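PDB 1ZZG: glucose-6-phosphate isomerase from Thermus thermophilus, which probably catalyses the reversible isomerisation of glucose 6-phosphate to fructose 6-phosphate, a shared step of glycolysis and gluconeogenesis. Local coordinates for residues Leu41-Leu46 and Gly186-Leu191; Leu230-Leu235 and Met378-Trp383; His245-Tyr250 and His256-Phe261; Lys290-Gln295 and Glu348-Ala353. All blocks are in the same frame, centred on the assembly; numbering follows the deposited sequence.

Contact 1. Residues Leu41-Leu46 and Gly186-Leu191; sequences LGWMDL and GRFSAL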
# COMPACT_ATOMS: atom_id res chain seq x y z
N LEU A 41 -14.97 0.68 -24.08
CA LEU A 41 -15.77 1.55 -23.22
C LEU A 41 -16.92 0.80 -22.52
O LEU A 41 -17.85 1.42 -22.01
CB LEU A 41 -16.35 2.71 -24.05
CG LEU A 41 -15.29 3.55 -24.79
CD1 LEU A 41 -15.97 4.71 -25.52
CD2 LEU A 41 -14.28 4.07 -23.80
N GLY A 42 -16.83 -0.53 -22.50
CA GLY A 42 -17.87 -1.34 -21.87
C GLY A 42 -18.09 -1.06 -20.39
O GLY A 42 -19.13 -1.41 -19.84
N TRP A 43 -17.11 -0.45 -19.73
CA TRP A 43 -17.24 -0.15 -18.31
C TRP A 43 -18.34 0.86 -18.03
O TRP A 43 -18.79 1.01 -16.89
CB TRP A 43 -15.91 0.37 -17.74
CG TRP A 43 -15.29 1.45 -18.55
CD1 TRP A 43 -14.39 1.30 -19.57
CD2 TRP A 43 -15.55 2.85 -18.45
NE1 TRP A 43 -14.07 2.52 -20.10
CE2 TRP A 43 -14.76 3.49 -19.43
CE3 TRP A 43 -16.36 3.63 -17.61
CZ2 TRP A 43 -14.77 4.88 -19.61
CZ3 TRP A 43 -16.37 5.01 -17.79
CH2 TRP A 43 -15.58 5.62 -18.78
N MET A 44 -18.80 1.56 -19.06
CA MET A 44 -19.87 2.53 -18.89
C MET A 44 -21.20 1.80 -18.74
O MET A 44 -22.13 2.29 -18.10
CB MET A 44 -19.97 3.46 -20.10
CG MET A 44 -18.72 4.26 -20.42
SD MET A 44 -18.95 5.20 -21.96
CE MET A 44 -17.40 6.08 -22.05
N ASP A 45 -21.27 0.60 -19.32
CA ASP A 45 -22.50 -0.18 -19.31
C ASP A 45 -22.67 -1.19 -18.18
O ASP A 45 -23.79 -1.64 -17.92
CB ASP A 45 -22.64 -0.89 -20.66
CG ASP A 45 -22.41 0.05 -21.83
OD1 ASP A 45 -23.18 1.03 -21.96
OD2 ASP A 45 -21.46 -0.17 -22.61
N LEU A 46 -21.58 -1.53 -17.50
CA LEU A 46 -21.65 -2.48 -16.40
C LEU A 46 -22.71 -2.14 -15.34
O LEU A 46 -23.37 -3.04 -14.81
CB LEU A 46 -20.29 -2.62 -15.72
CG LEU A 46 -19.19 -3.27 -16.57
CD1 LEU A 46 -17.87 -3.22 -15.80
CD2 LEU A 46 -19.56 -4.71 -16.90
N GLY A 186 -9.12 -4.77 -18.23
CA GLY A 186 -8.82 -5.19 -16.87
C GLY A 186 -8.92 -4.14 -15.78
O GLY A 186 -9.64 -4.34 -14.79
N ARG A 187 -8.23 -3.01 -15.93
CA ARG A 187 -8.28 -1.99 -14.89
C ARG A 187 -9.63 -1.29 -14.78
O ARG A 187 -9.84 -0.52 -13.84
CB ARG A 187 -7.16 -0.96 -15.06
CG ARG A 187 -7.11 -0.31 -16.42
CD ARG A 187 -5.89 0.62 -16.53
NE ARG A 187 -5.80 1.15 -17.88
CZ ARG A 187 -5.21 0.54 -18.90
NH1 ARG A 187 -4.62 -0.64 -18.73
NH2 ARG A 187 -5.24 1.10 -20.10
N PHE A 188 -10.52 -1.55 -15.72
CA PHE A 188 -11.86 -0.95 -15.72
C PHE A 188 -12.91 -2.04 -15.43
O PHE A 188 -14.10 -1.82 -15.65
CB PHE A 188 -12.17 -0.34 -17.09
CG PHE A 188 -11.43 0.93 -17.38
CD1 PHE A 188 -12.00 2.17 -17.07
CD2 PHE A 188 -10.18 0.90 -17.97
CE1 PHE A 188 -11.32 3.35 -17.34
CE2 PHE A 188 -9.49 2.09 -18.25
CZ PHE A 188 -10.07 3.31 -17.94
N SER A 189 -12.47 -3.18 -14.93
CA SER A 189 -13.37 -4.31 -14.69
C SER A 189 -13.94 -4.52 -13.29
O SER A 189 -14.59 -5.53 -13.06
CB SER A 189 -12.67 -5.61 -15.10
OG SER A 189 -11.73 -6.02 -14.09
N ALA A 190 -13.71 -3.59 -12.37
CA ALA A 190 -14.19 -3.78 -11.00
C ALA A 190 -15.68 -4.08 -10.83
O ALA A 190 -16.05 -4.85 -9.94
CB ALA A 190 -13.82 -2.57 -10.16
N LEU A 191 -16.53 -3.49 -11.66
CA LEU A 191 -17.96 -3.72 -11.52
C LEU A 191 -18.51 -4.86 -12.38
O LEU A 191 -19.72 -4.99 -12.55
CB LEU A 191 -18.73 -2.41 -11.75
CG LEU A 191 -18.22 -1.25 -10.87
CD1 LEU A 191 -19.13 -0.03 -11.01
CD2 LEU A 191 -18.17 -1.70 -9.42
O HOH W 1 -22.28 -5.43 -13.69
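Phe188 lies against one face of the Trp43 indole in an offset stack. The Phe188 ring and the five-membered ring of Trp43 have centroids 4.4 Å apart, with planes at 25°. The overlap is partial: Phe188 CD1 sits above the indole toward its rim, 3.6 Å from Trp43 CD1. Met44 CG packs over the opposite indole face. Trp43 CG stands between its own backbone N and carbonyl carbon (chi1 49°), which brings the indole alongside the phenyl ring. With an alanine at Trp43, Phe188 would probably lose its stacking partner and become freer to turn.

Leu46 makes the second apolar touch. Its CD1 lies 3.8 Å from Leu191 C and 4.2 Å from Leu191 CB. Nearby, one water donates to both Leu46 O (2.9 Å) and Leu191 O (2.8 Å) and bridges the two loops. Phe188 also packs on Leu264 and Ser268 of helix 257-269, while its neighbour Arg187 forms a salt bridge with Glu267, the predicted proton donor. The contact therefore lies beside the probable active site of this isomerase. Its chemistry is apolar apart from the water, so ring overlap and close fit probably do most of the holding.

Contact 2. Residues Leu230-Leu235 and Met378-Trp383; sequences LKTALL and MQHLMW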
# COMPACT_ATOMS: atom_id res chain seq x y z
N LEU A 230 -16.01 15.75 -15.09
CA LEU A 230 -15.34 16.70 -16.00
C LEU A 230 -14.60 17.75 -15.18
O LEU A 230 -13.58 18.28 -15.61
CB LEU A 230 -16.35 17.39 -16.92
CG LEU A 230 -16.79 16.61 -18.16
CD1 LEU A 230 -17.86 17.41 -18.89
CD2 LEU A 230 -15.59 16.35 -19.07
N LYS A 231 -15.13 18.06 -13.99
CA LYS A 231 -14.49 19.05 -13.12
C LYS A 231 -13.16 18.55 -12.57
O LYS A 231 -12.16 19.28 -12.60
CB LYS A 231 -15.41 19.41 -11.96
CG LYS A 231 -16.62 20.24 -12.35
CD LYS A 231 -17.34 20.72 -11.10
CE LYS A 231 -18.58 21.52 -11.45
NZ LYS A 231 -19.18 22.12 -10.23
N THR A 232 -13.14 17.32 -12.05
CA THR A 232 -11.90 16.78 -11.50
C THR A 232 -10.93 16.46 -12.63
O THR A 232 -9.71 16.52 -12.45
CB THR A 232 -12.14 15.53 -10.62
OG1 THR A 232 -12.82 14.51 -11.37
CG2 THR A 232 -12.99 15.91 -9.40
N ALA A 233 -11.46 16.13 -13.81
CA ALA A 233 -10.61 15.86 -14.96
C ALA A 233 -9.86 17.17 -15.25
O ALA A 233 -8.65 17.17 -15.51
CB ALA A 233 -11.45 15.47 -16.16
N LEU A 234 -10.58 18.28 -15.18
CA LEU A 234 -9.98 19.59 -15.42
C LEU A 234 -8.88 19.85 -14.39
O LEU A 234 -7.78 20.28 -14.74
CB LEU A 234 -11.03 20.70 -15.33
CG LEU A 234 -10.48 22.13 -15.49
CD1 LEU A 234 -9.88 22.28 -16.88
CD2 LEU A 234 -11.59 23.15 -15.27
N LEU A 235 -9.18 19.59 -13.13
CA LEU A 235 -8.20 19.80 -12.06
C LEU A 235 -6.90 19.07 -12.38
O LEU A 235 -5.84 19.66 -12.36
CB LEU A 235 -8.76 19.32 -10.72
CG LEU A 235 -9.82 20.20 -10.05
CD1 LEU A 235 -10.41 19.48 -8.85
CD2 LEU A 235 -9.20 21.53 -9.62
N MET A 378 -15.79 5.20 -7.54
CA MET A 378 -15.01 4.42 -8.50
C MET A 378 -15.41 4.70 -9.95
O MET A 378 -14.55 4.89 -10.81
CB MET A 378 -15.14 2.93 -8.18
CG MET A 378 -14.45 2.53 -6.88
SD MET A 378 -14.63 0.78 -6.46
CE MET A 378 -13.44 0.05 -7.60
N GLN A 379 -16.71 4.71 -10.23
CA GLN A 379 -17.18 4.97 -11.59
C GLN A 379 -16.82 6.41 -11.99
O GLN A 379 -16.51 6.68 -13.15
CB GLN A 379 -18.69 4.76 -11.68
CG GLN A 379 -19.24 4.85 -13.11
CD GLN A 379 -18.98 3.58 -13.92
OE1 GLN A 379 -18.23 2.71 -13.50
NE2 GLN A 379 -19.60 3.49 -15.09
N HIS A 380 -16.88 7.32 -11.02
CA HIS A 380 -16.54 8.73 -11.24
C HIS A 380 -15.09 8.84 -11.70
O HIS A 380 -14.78 9.59 -12.62
CB HIS A 380 -16.74 9.52 -9.94
CG HIS A 380 -16.14 10.89 -9.96
ND1 HIS A 380 -16.90 12.04 -9.99
CD2 HIS A 380 -14.84 11.30 -9.96
CE1 HIS A 380 -16.10 13.10 -9.99
NE2 HIS A 380 -14.85 12.68 -9.98
N LEU A 381 -14.21 8.11 -11.02
CA LEU A 381 -12.79 8.15 -11.35
C LEU A 381 -12.49 7.53 -12.71
O LEU A 381 -11.59 7.98 -13.42
CB LEU A 381 -11.98 7.47 -10.25
CG LEU A 381 -12.02 8.26 -8.94
CD1 LEU A 381 -11.45 7.44 -7.80
CD2 LEU A 381 -11.25 9.57 -9.11
N MET A 382 -13.25 6.51 -13.08
CA MET A 382 -13.04 5.89 -14.38
C MET A 382 -13.41 6.90 -15.46
O MET A 382 -12.72 7.00 -16.47
CB MET A 382 -13.85 4.60 -14.50
CG MET A 382 -13.24 3.46 -13.69
SD MET A 382 -14.02 1.82 -13.89
CE MET A 382 -15.20 1.84 -12.54
N TRP A 383 -14.49 7.67 -15.24
CA TRP A 383 -14.90 8.69 -16.21
C TRP A 383 -13.83 9.78 -16.26
O TRP A 383 -13.43 10.22 -17.34
CB TRP A 383 -16.23 9.32 -15.82
CG TRP A 383 -17.42 8.56 -16.28
CD1 TRP A 383 -18.21 7.74 -15.53
CD2 TRP A 383 -17.98 8.57 -17.60
NE1 TRP A 383 -19.24 7.24 -16.30
CE2 TRP A 383 -19.12 7.73 -17.57
CE3 TRP A 383 -17.64 9.20 -18.80
CZ2 TRP A 383 -19.92 7.50 -18.70
CZ3 TRP A 383 -18.43 8.97 -19.93
CH2 TRP A 383 -19.56 8.13 -19.87
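His380 on helix 371-391 reaches Thr232 on helix 228-238, a helix-to-helix contact within the alpha/beta fold of the phosphoglucose isomerase family. The helices are not in close backbone contact here: the nearest CA atoms, those of Thr232 and Leu381, are 8.7 Å apart. A single pair of polar side chains spans the separation.

The second segment begins with Met378, which turns to Leu257 and Trp260 of helix 257-269, and Gln379, whose NE2 bonds to Asn217 OD1 and Trp43 O. His380 comes next and carries the contact. Its CG is anti to the backbone N (chi1 167°), and the imidazole extends toward the other helix. His380 NE2 donates a hydrogen bond of 3.1 Å to Thr232 OG1. The hydroxyl oxygen lies near the ring edge but 27° out of the imidazole plane, so the bond is tilted. Thr232 meets it with OG1 set between its own backbone N and carbonyl carbon (chi1 58°), which turns the hydroxyl to the histidine. Thr232 OG1 is also hydrogen-bonded to Gln384 OE1, one turn beyond His380, so helix 371-391 grips this buried hydroxyl twice. A leucine in place of His380 would probably leave Thr232 OG1 without its donor and remove the polar tie between these segments.

Further along, Leu381 packs on Trp260 and Leu264, and Trp383 meets Trp43 edge-to-face. On the Thr232 side, the methyl also comes close to the imidazole, with Thr232 CG2 3.8 Å from His380 NE2.

Contact 3. Residues His245-Tyr250 and His256-Phe261; sequences HVFMVY and HLPSWF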
# COMPACT_ATOMS: atom_id res chain seq x y z
N HIS A 245 0.61 13.26 -8.40
CA HIS A 245 -0.80 13.42 -8.09
C HIS A 245 -1.06 12.48 -6.92
O HIS A 245 -1.03 11.26 -7.08
CB HIS A 245 -1.68 13.05 -9.28
CG HIS A 245 -3.14 13.02 -8.95
ND1 HIS A 245 -3.76 13.99 -8.20
CD2 HIS A 245 -4.11 12.12 -9.27
CE1 HIS A 245 -5.04 13.70 -8.07
NE2 HIS A 245 -5.27 12.57 -8.71
N VAL A 246 -1.31 13.05 -5.75
CA VAL A 246 -1.57 12.24 -4.56
C VAL A 246 -3.05 11.95 -4.40
O VAL A 246 -3.89 12.84 -4.55
CB VAL A 246 -1.06 12.95 -3.28
CG1 VAL A 246 -1.30 12.06 -2.06
CG2 VAL A 246 0.42 13.28 -3.41
N PHE A 247 -3.37 10.69 -4.11
CA PHE A 247 -4.75 10.26 -3.91
C PHE A 247 -4.77 9.73 -2.48
O PHE A 247 -4.30 8.63 -2.20
CB PHE A 247 -5.11 9.14 -4.92
CG PHE A 247 -6.55 8.70 -4.85
CD1 PHE A 247 -7.56 9.50 -5.38
CD2 PHE A 247 -6.89 7.49 -4.25
CE1 PHE A 247 -8.90 9.10 -5.31
CE2 PHE A 247 -8.22 7.09 -4.18
CZ PHE A 247 -9.22 7.89 -4.71
N MET A 248 -5.32 10.54 -1.57
CA MET A 248 -5.36 10.21 -0.15
C MET A 248 -6.77 9.95 0.39
O MET A 248 -7.62 10.83 0.35
CB MET A 248 -4.69 11.34 0.63
CG MET A 248 -4.50 11.11 2.12
SD MET A 248 -3.52 12.48 2.81
CE MET A 248 -3.40 12.00 4.52
N VAL A 249 -6.99 8.75 0.92
CA VAL A 249 -8.30 8.38 1.44
C VAL A 249 -8.35 8.28 2.96
O VAL A 249 -7.57 7.54 3.57
CB VAL A 249 -8.76 7.03 0.85
CG1 VAL A 249 -10.16 6.69 1.34
CG2 VAL A 249 -8.73 7.09 -0.66
N TYR A 250 -9.27 9.03 3.58
CA TYR A 250 -9.43 9.01 5.02
C TYR A 250 -10.40 7.94 5.48
O TYR A 250 -11.51 8.23 5.91
CB TYR A 250 -9.90 10.38 5.53
CG TYR A 250 -8.74 11.27 5.88
CD1 TYR A 250 -7.99 11.89 4.88
CD2 TYR A 250 -8.33 11.43 7.21
CE1 TYR A 250 -6.86 12.64 5.19
CE2 TYR A 250 -7.20 12.17 7.53
CZ TYR A 250 -6.47 12.77 6.52
OH TYR A 250 -5.33 13.48 6.84
N HIS A 256 -7.59 -0.16 0.50
CA HIS A 256 -7.09 -0.72 -0.75
C HIS A 256 -7.56 0.05 -1.99
O HIS A 256 -7.19 -0.31 -3.11
CB HIS A 256 -7.49 -2.19 -0.85
CG HIS A 256 -6.80 -3.06 0.16
ND1 HIS A 256 -5.55 -3.59 -0.04
CD2 HIS A 256 -7.16 -3.41 1.42
CE1 HIS A 256 -5.16 -4.23 1.04
NE2 HIS A 256 -6.11 -4.14 1.95
N LEU A 257 -8.35 1.10 -1.79
CA LEU A 257 -8.84 1.89 -2.91
C LEU A 257 -7.70 2.66 -3.59
O LEU A 257 -7.64 2.72 -4.82
CB LEU A 257 -9.93 2.87 -2.46
CG LEU A 257 -10.61 3.63 -3.61
CD1 LEU A 257 -11.31 2.65 -4.54
CD2 LEU A 257 -11.64 4.61 -3.05
N PRO A 258 -6.79 3.27 -2.80
CA PRO A 258 -5.71 4.02 -3.45
C PRO A 258 -4.92 3.19 -4.47
O PRO A 258 -4.60 3.69 -5.55
CB PRO A 258 -4.85 4.48 -2.27
CG PRO A 258 -5.88 4.70 -1.20
CD PRO A 258 -6.73 3.44 -1.34
N SER A 259 -4.62 1.94 -4.14
CA SER A 259 -3.88 1.08 -5.06
C SER A 259 -4.65 0.88 -6.35
O SER A 259 -4.06 0.86 -7.44
CB SER A 259 -3.59 -0.28 -4.43
OG SER A 259 -2.61 -0.17 -3.42
N TRP A 260 -5.96 0.73 -6.23
CA TRP A 260 -6.81 0.55 -7.41
C TRP A 260 -6.74 1.80 -8.29
O TRP A 260 -6.64 1.70 -9.52
CB TRP A 260 -8.27 0.32 -6.97
CG TRP A 260 -9.24 0.34 -8.11
CD1 TRP A 260 -9.52 -0.69 -8.98
CD2 TRP A 260 -10.04 1.45 -8.53
NE1 TRP A 260 -10.45 -0.28 -9.91
CE2 TRP A 260 -10.79 1.03 -9.66
CE3 TRP A 260 -10.21 2.76 -8.06
CZ2 TRP A 260 -11.68 1.87 -10.33
CZ3 TRP A 260 -11.10 3.61 -8.73
CH2 TRP A 260 -11.82 3.16 -9.85
N PHE A 261 -6.78 2.97 -7.67
CA PHE A 261 -6.72 4.22 -8.43
C PHE A 261 -5.37 4.40 -9.11
O PHE A 261 -5.28 4.90 -10.24
CB PHE A 261 -6.99 5.43 -7.54
CG PHE A 261 -6.83 6.74 -8.27
CD1 PHE A 261 -7.74 7.12 -9.25
CD2 PHE A 261 -5.72 7.54 -8.04
CE1 PHE A 261 -7.55 8.28 -10.00
CE2 PHE A 261 -5.51 8.71 -8.79
CZ PHE A 261 -6.43 9.07 -9.77
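Phe261 and Phe247 form an offset stack, with ring centroids 4.4 Å apart and planes at 27°. Phe261 CD2 comes 3.5 Å from Phe247 CG. Phe261 CB adds a CH-pi contact over the Phe247 face, 4.1 Å from the ring centroid. The edge of the same ring meets Leu257 CG and Pro258 CA, the latter 3.8 Å from Phe247 CD2. Phe247 CG is anti to the backbone N (chi1 -176°), which carries the ring out toward the helix. His245 joins the aromatic cluster rim to rim: its CD2 lies 3.7 Å from Phe261 CE2, with the rings almost perpendicular. Val249 CG2 touches Pro258 CG at 3.8 Å.

These residues belong to a beta-alpha-beta crossover. Strand 244-249 leads into helix 257-269, and after the short edge strand 271-272 the chain runs on as strand 278-287, parallel to 244-249 and next to it in the mixed sheet. The short strand and helix segments run nearly antiparallel, at 153°, their axes 8.7 Å apart at closest. Strand alternation puts His245, Phe247 and Val249 on the helix side. In the next shell, His245 ND1 is hydrogen-bonded to Leu307 O, and the His265 ring meets both His245 and Phe261.

Contact 4. Residues Lys290-Gln295 and Glu348-Ala353; sequences KDQHAQ and EATYEA
Gln292 and Thr350 mark the closest backbone approach, with CA atoms 7.5 Å apart. Residues 290-292 form a short 3-10 segment that passes into a loop, while 348-353 is part of the long helix 339-356. Within the loop, Gln295 N bonds to Asp291 O at 3.0 Å. The helix has its regular bonds, such as Ala353 N to Ala349 O at 2.9 Å.

Across the gap, Gln292 extends its chain beyond CG and brings OE1 to 2.9 Å from Thr350 OG1. Both oxygens have partners elsewhere. Tyr250 OH is hydrogen-bonded to Gln292 OE1 and to Thr350 OG1, so the phenol links the loop and the helix. Thr350 OG1 is anti to its carbonyl carbon (chi1 -63°), a position that lets it bond to Glu346 O, one turn back, while Glu346 OE1 meets Gln292 NE2 and fixes which way the amide faces.

The loop follows strand 278-287. As in other phosphoglucose isomerases, whose active sites lie where two subunits meet, it faces the partner subunit; the Gln292-Thr350 pair itself is away from the predicted catalytic residues. Lys290 forms a salt bridge with Asp99 of the second subunit, and His293 NE2 is hydrogen-bonded to Glu131 of the second subunit.

Inside the loop, Gln295 NE2 donates to Asp291 OD1 at 3.0 Å, nearly straight at 172°. The acceptor lies in the Gln295 amide plane, but the nitrogen approaches from above the carboxylate plane, 67° out of it.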
# COMPACT_ATOMS: atom_id res chain seq x y z
N LYS A 290 -3.17 7.96 9.01
CA LYS A 290 -1.83 7.38 9.13
C LYS A 290 -0.74 8.08 8.31
O LYS A 290 0.41 8.18 8.75
CB LYS A 290 -1.84 5.87 8.80
CG LYS A 290 -1.96 5.53 7.32
CD LYS A 290 -1.98 4.01 7.09
CE LYS A 290 -3.23 3.37 7.71
NZ LYS A 290 -3.36 1.91 7.41
N ASP A 291 -1.07 8.59 7.13
CA ASP A 291 -0.05 9.26 6.34
C ASP A 291 0.29 10.68 6.79
O ASP A 291 1.14 11.34 6.19
CB ASP A 291 -0.40 9.19 4.85
CG ASP A 291 0.08 7.90 4.21
OD1 ASP A 291 1.28 7.58 4.41
OD2 ASP A 291 -0.71 7.21 3.54
N GLN A 292 -0.36 11.13 7.85
CA GLN A 292 -0.05 12.44 8.42
C GLN A 292 1.24 12.16 9.20
O GLN A 292 1.97 13.08 9.59
CB GLN A 292 -1.15 12.89 9.39
CG GLN A 292 -2.53 13.08 8.76
CD GLN A 292 -3.63 13.32 9.79
OE1 GLN A 292 -4.82 13.37 9.44
NE2 GLN A 292 -3.25 13.46 11.06
N HIS A 293 1.51 10.87 9.38
CA HIS A 293 2.67 10.39 10.11
C HIS A 293 3.64 9.68 9.16
O HIS A 293 4.31 8.73 9.57
CB HIS A 293 2.25 9.39 11.19
CG HIS A 293 1.21 9.90 12.14
ND1 HIS A 293 1.52 10.47 13.36
CD2 HIS A 293 -0.14 9.92 12.05
CE1 HIS A 293 0.41 10.81 13.98
NE2 HIS A 293 -0.61 10.49 13.21
N ALA A 294 3.71 10.12 7.91
CA ALA A 294 4.62 9.48 6.96
C ALA A 294 4.88 10.28 5.68
O ALA A 294 6.04 10.48 5.30
CB ALA A 294 4.09 8.09 6.59
N GLN A 295 3.83 10.74 5.02
CA GLN A 295 4.02 11.49 3.78
C GLN A 295 3.68 12.97 3.87
O GLN A 295 4.22 13.78 3.11
CB GLN A 295 3.21 10.85 2.65
CG GLN A 295 3.55 9.39 2.40
CD GLN A 295 2.80 8.82 1.21
OE1 GLN A 295 3.12 9.12 0.06
NE2 GLN A 295 1.80 7.99 1.48
N GLU A 348 -10.21 17.19 7.94
CA GLU A 348 -10.41 18.61 7.68
C GLU A 348 -9.14 19.38 8.01
O GLU A 348 -8.72 20.26 7.26
CB GLU A 348 -11.57 19.17 8.52
CG GLU A 348 -12.96 18.62 8.18
CD GLU A 348 -13.47 19.06 6.81
OE1 GLU A 348 -12.97 20.07 6.27
OE2 GLU A 348 -14.39 18.39 6.29
N ALA A 349 -8.54 19.04 9.15
CA ALA A 349 -7.32 19.68 9.62
C ALA A 349 -6.18 19.53 8.62
O ALA A 349 -5.49 20.50 8.30
CB ALA A 349 -6.92 19.10 10.97
N THR A 350 -5.98 18.31 8.13
CA THR A 350 -4.91 18.05 7.17
C THR A 350 -5.18 18.74 5.83
O THR A 350 -4.26 19.26 5.20
CB THR A 350 -4.73 16.55 6.94
OG1 THR A 350 -4.34 15.92 8.16
CG2 THR A 350 -3.67 16.29 5.88
N TYR A 351 -6.44 18.72 5.41
CA TYR A 351 -6.85 19.35 4.16
C TYR A 351 -6.42 20.82 4.23
O TYR A 351 -5.80 21.34 3.30
CB TYR A 351 -8.37 19.21 4.00
CG TYR A 351 -8.97 19.83 2.76
CD1 TYR A 351 -8.24 19.92 1.56
CD2 TYR A 351 -10.28 20.30 2.76
CE1 TYR A 351 -8.81 20.46 0.41
CE2 TYR A 351 -10.86 20.84 1.61
CZ TYR A 351 -10.12 20.92 0.45
OH TYR A 351 -10.70 21.45 -0.68
N GLU A 352 -6.74 21.46 5.34
CA GLU A 352 -6.38 22.87 5.54
C GLU A 352 -4.86 23.06 5.66
O GLU A 352 -4.31 24.01 5.12
CB GLU A 352 -7.06 23.42 6.79
CG GLU A 352 -6.94 24.93 6.93
CD GLU A 352 -7.45 25.46 8.26
OE1 GLU A 352 -8.49 24.95 8.75
OE2 GLU A 352 -6.83 26.39 8.80
N ALA A 353 -4.18 22.16 6.38
CA ALA A 353 -2.74 22.27 6.55
C ALA A 353 -2.02 22.17 5.21
O ALA A 353 -1.07 22.91 4.94
CB ALA A 353 -2.23 21.19 7.51

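Contacts 1, 2 and 3 meet around helices 257-269 and 371-391. Contact 1 touches contact 2 where Phe188 CD1 lies 3.8 Å from Met382 SD. Contact 3 touches contact 2 through Phe247 CZ, 3.8 Å from Leu381 CD1. Contact 4 is more remote, its centre about 32 Å from that of contact 1, but Tyr250 ties it to contact 3: Tyr250 OH is 2.7 Å from Gln292 OE1. Contacts 3 and 4 both fall inside the chain loop closed by contact 2. The side chains of Phe188 and Phe261 lie about 8 Å and 11 Å from that of Glu267, the predicted proton donor. Contacts 2 and 4 lie away from the predicted catalytic residues.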